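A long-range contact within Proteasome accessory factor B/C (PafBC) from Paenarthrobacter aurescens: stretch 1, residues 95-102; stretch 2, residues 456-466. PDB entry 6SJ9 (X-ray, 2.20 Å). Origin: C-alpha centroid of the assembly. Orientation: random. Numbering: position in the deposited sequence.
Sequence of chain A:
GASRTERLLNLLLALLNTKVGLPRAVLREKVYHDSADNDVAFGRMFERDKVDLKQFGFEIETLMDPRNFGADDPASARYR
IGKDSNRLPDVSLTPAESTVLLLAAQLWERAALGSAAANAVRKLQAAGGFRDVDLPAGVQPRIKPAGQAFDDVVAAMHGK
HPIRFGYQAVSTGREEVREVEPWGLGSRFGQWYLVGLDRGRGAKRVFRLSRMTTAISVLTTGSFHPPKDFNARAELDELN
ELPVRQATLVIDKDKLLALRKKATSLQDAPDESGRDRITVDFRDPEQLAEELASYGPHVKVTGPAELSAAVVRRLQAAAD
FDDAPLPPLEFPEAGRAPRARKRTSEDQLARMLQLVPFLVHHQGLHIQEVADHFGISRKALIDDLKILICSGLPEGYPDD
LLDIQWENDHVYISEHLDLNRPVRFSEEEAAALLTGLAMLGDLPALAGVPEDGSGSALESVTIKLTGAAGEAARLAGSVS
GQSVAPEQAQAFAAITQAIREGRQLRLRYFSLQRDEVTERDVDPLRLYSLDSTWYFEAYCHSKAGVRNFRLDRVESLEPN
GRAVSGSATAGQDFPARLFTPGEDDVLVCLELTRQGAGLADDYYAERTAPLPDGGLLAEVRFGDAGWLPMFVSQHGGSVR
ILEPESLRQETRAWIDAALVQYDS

Stretch 1, residues 95-102: PAESTVLL
Stretch 2, residues 456-466: SALESVTIKLT

Residues 95-102 and 457-466 of PafBC are both helical, and the two helices cross almost at right angles: the angle between their N-to-C directions is 80° (signed crossing angle -80°), and their axes approach to 8.6 Å. The register is set near the start of the second helix, where the CA atoms of Glu-97 and Ala-457 lie 5.1 Å apart and those of Val-100 and Leu-458 6.3 Å apart. Together the stretches bury 425 Å².

Glu-97 dominates the polar part of the contact. Its CA-to-CB bond points sideways, but an extended m, t side chain with chi3 of -22° brings the carboxylate to the second helix, where the side chain fits as a knob among Ala-457, Ser-460, Val-461 and Lys-464. Both carboxylate oxygens find donors there. OE1 of Glu-97 accepts from Lys-464 NZ at 2.8 Å in a salt bridge, and Lys-464 NZ also makes a weak hydrogen bond of 3.0 Å to Glu-97 OE2. Glu-97 OE2 also accepts from Ser-460 OG at 2.3 Å, a very short hydrogen bond. Ser-460 adopts chi1 p; Lys-464 reaches the acid with chi1 m and chi2 to chi4 all t. Glu-97 OE1 is further bonded to a residue flanking one of the stretches, and Lys-464 NZ has another partner elsewhere in the structure.

Apolar contacts lie beside this cluster. Ala-96 CB meets Ala-457 CB at 3.9 Å. Val-100 (t) points toward the second helix, placing CG2 4.1 Å from Ala-457 CB, while its CG1 lies 3.6 Å from Leu-458 CD1 and 4.2 Å from Val-461 CG1. Leu-458 (t, p) starts away from the first helix, yet its CD1 still reaches Val-100. One turn along from Glu-97, Leu-101 (t, p) sets CD1 3.9 Å from CG2 of Val-461 (p) and 4.2 Å from CG of Leu-465 (chi1 -89°, chi2 -77°).

Within each helix, further donors are satisfied locally. Backbone i to i+4 bonds run from Thr-99 N to Pro-95 O (2.9 Å) and from Ser-460 N to Ser-456 O (3.1 Å) onward, the last in the first helix, Leu-102 N to Ser-98 O (3.1 Å), being weak. Ser-456 (phi/psi -72/162, chi1 p) is the N-cap, its OG accepting a weak bond from Glu-459 N at 3.3 Å. Threonine hydroxyls, all with chi1 m, return to carbonyls one turn earlier: Thr-99 OG1 to Pro-95 O (2.9 Å), Thr-462 OG1 to Leu-458 O (2.7 Å) and Thr-466 OG1 to Thr-462 O (2.7 Å). Ser-98 OG and Glu-459 OE1 bond to flanking residues, Glu-459 OE2 elsewhere in the structure.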

# COMPACT_ATOMS: atom_id res chain seq x y z
N PRO A 95 -8.63 -15.86 1.40
CA PRO A 95 -7.70 -15.06 2.21
C PRO A 95 -6.32 -14.92 1.59
O PRO A 95 -5.78 -13.81 1.58
CB PRO A 95 -7.68 -15.81 3.55
CG PRO A 95 -9.11 -16.51 3.61
CD PRO A 95 -9.34 -16.91 2.17
N ALA A 96 -5.76 -15.98 1.02
CA ALA A 96 -4.48 -15.86 0.35
C ALA A 96 -4.56 -14.80 -0.75
O ALA A 96 -3.77 -13.84 -0.76
CB ALA A 96 -4.01 -17.21 -0.20
N GLU A 97 -5.53 -14.93 -1.66
CA GLU A 97 -5.69 -13.95 -2.74
C GLU A 97 -5.83 -12.53 -2.22
O GLU A 97 -5.32 -11.59 -2.82
CB GLU A 97 -6.92 -14.28 -3.58
CG GLU A 97 -6.76 -15.53 -4.34
CD GLU A 97 -8.07 -15.97 -5.03
OE1 GLU A 97 -9.16 -15.55 -4.59
OE2 GLU A 97 -7.98 -16.75 -6.00
N SER A 98 -6.62 -12.34 -1.15
CA SER A 98 -6.82 -11.03 -0.58
C SER A 98 -5.54 -10.46 -0.00
O SER A 98 -5.33 -9.24 -0.06
CB SER A 98 -7.87 -11.11 0.52
OG SER A 98 -9.07 -11.71 0.02
N THR A 99 -4.68 -11.32 0.57
CA THR A 99 -3.43 -10.81 1.14
C THR A 99 -2.46 -10.39 0.04
O THR A 99 -1.87 -9.32 0.12
CB THR A 99 -2.78 -11.87 2.04
OG1 THR A 99 -3.75 -12.34 2.98
CG2 THR A 99 -1.58 -11.28 2.78
N VAL A 100 -2.35 -11.18 -1.03
CA VAL A 100 -1.54 -10.78 -2.18
C VAL A 100 -2.03 -9.46 -2.72
O VAL A 100 -1.25 -8.53 -2.97
CB VAL A 100 -1.60 -11.85 -3.27
CG1 VAL A 100 -0.89 -11.28 -4.57
CG2 VAL A 100 -1.00 -13.11 -2.79
N LEU A 101 -3.34 -9.35 -2.87
CA LEU A 101 -3.94 -8.14 -3.39
C LEU A 101 -3.58 -6.93 -2.55
O LEU A 101 -3.55 -5.80 -3.05
CB LEU A 101 -5.45 -8.35 -3.45
CG LEU A 101 -6.16 -7.40 -4.36
CD1 LEU A 101 -5.65 -7.65 -5.74
CD2 LEU A 101 -7.59 -7.71 -4.24
N LEU A 102 -3.37 -7.15 -1.25
CA LEU A 102 -3.00 -6.09 -0.33
C LEU A 102 -1.60 -5.55 -0.63
O LEU A 102 -1.38 -4.33 -0.61
CB LEU A 102 -3.04 -6.66 1.07
CG LEU A 102 -2.64 -5.82 2.26
CD1 LEU A 102 -3.22 -4.43 2.09
CD2 LEU A 102 -3.26 -6.51 3.51
N SER A 456 -0.62 -20.61 -8.06
CA SER A 456 -0.43 -19.73 -6.92
C SER A 456 -1.61 -18.75 -6.79
O SER A 456 -2.40 -18.53 -7.72
CB SER A 456 0.88 -18.96 -7.06
OG SER A 456 0.83 -18.06 -8.16
N ALA A 457 -1.72 -18.17 -5.59
CA ALA A 457 -2.69 -17.11 -5.30
C ALA A 457 -2.44 -15.86 -6.13
O ALA A 457 -3.39 -15.13 -6.47
CB ALA A 457 -2.60 -16.73 -3.83
N LEU A 458 -1.19 -15.54 -6.40
CA LEU A 458 -0.91 -14.40 -7.25
C LEU A 458 -1.55 -14.60 -8.61
O LEU A 458 -2.21 -13.70 -9.13
CB LEU A 458 0.60 -14.20 -7.39
CG LEU A 458 0.92 -13.14 -8.44
CD1 LEU A 458 0.41 -11.72 -7.94
CD2 LEU A 458 2.44 -13.10 -8.74
N GLU A 459 -1.39 -15.78 -9.19
CA GLU A 459 -1.95 -16.04 -10.51
C GLU A 459 -3.48 -15.95 -10.49
O GLU A 459 -4.10 -15.35 -11.39
CB GLU A 459 -1.52 -17.42 -11.02
CG GLU A 459 -2.17 -17.76 -12.36
CD GLU A 459 -2.19 -19.26 -12.70
OE1 GLU A 459 -2.44 -20.09 -11.80
OE2 GLU A 459 -1.99 -19.59 -13.89
N SER A 460 -4.10 -16.56 -9.49
CA SER A 460 -5.55 -16.61 -9.51
C SER A 460 -6.16 -15.23 -9.27
O SER A 460 -7.18 -14.90 -9.88
CB SER A 460 -6.10 -17.63 -8.49
OG SER A 460 -5.98 -17.20 -7.14
N VAL A 461 -5.59 -14.43 -8.36
CA VAL A 461 -6.17 -13.11 -8.13
C VAL A 461 -5.91 -12.20 -9.34
O VAL A 461 -6.75 -11.35 -9.66
CB VAL A 461 -5.69 -12.48 -6.80
CG1 VAL A 461 -4.27 -11.96 -6.90
CG2 VAL A 461 -6.61 -11.37 -6.38
N THR A 462 -4.83 -12.45 -10.10
CA THR A 462 -4.58 -11.69 -11.33
C THR A 462 -5.67 -11.97 -12.38
O THR A 462 -6.21 -11.03 -12.98
CB THR A 462 -3.20 -12.04 -11.89
OG1 THR A 462 -2.24 -11.63 -10.91
CG2 THR A 462 -2.92 -11.34 -13.28
N ILE A 463 -6.03 -13.23 -12.57
CA ILE A 463 -7.08 -13.60 -13.51
C ILE A 463 -8.41 -13.00 -13.06
O ILE A 463 -9.14 -12.41 -13.86
CB ILE A 463 -7.14 -15.14 -13.62
CG1 ILE A 463 -5.81 -15.64 -14.17
CG2 ILE A 463 -8.26 -15.64 -14.54
CD1 ILE A 463 -5.67 -17.17 -14.22
N LYS A 464 -8.75 -13.13 -11.77
CA LYS A 464 -10.03 -12.59 -11.29
C LYS A 464 -10.11 -11.08 -11.46
O LYS A 464 -11.11 -10.55 -11.96
CB LYS A 464 -10.25 -12.98 -9.84
CG LYS A 464 -10.36 -14.47 -9.63
CD LYS A 464 -10.48 -14.80 -8.14
CE LYS A 464 -10.75 -16.31 -7.92
NZ LYS A 464 -10.98 -16.49 -6.47
N LEU A 465 -9.04 -10.36 -11.11
CA LEU A 465 -9.08 -8.91 -11.26
C LEU A 465 -9.07 -8.51 -12.73
O LEU A 465 -9.58 -7.43 -13.07
CB LEU A 465 -7.92 -8.24 -10.54
CG LEU A 465 -8.13 -7.86 -9.08
CD1 LEU A 465 -8.97 -6.62 -9.02
CD2 LEU A 465 -8.88 -8.97 -8.39
N THR A 466 -8.49 -9.34 -13.61
CA THR A 466 -8.54 -9.08 -15.04
C THR A 466 -9.99 -9.06 -15.53
O THR A 466 -10.37 -8.21 -16.34
CB THR A 466 -7.75 -10.15 -15.81
OG1 THR A 466 -6.36 -10.06 -15.49
CG2 THR A 466 -7.91 -10.00 -17.34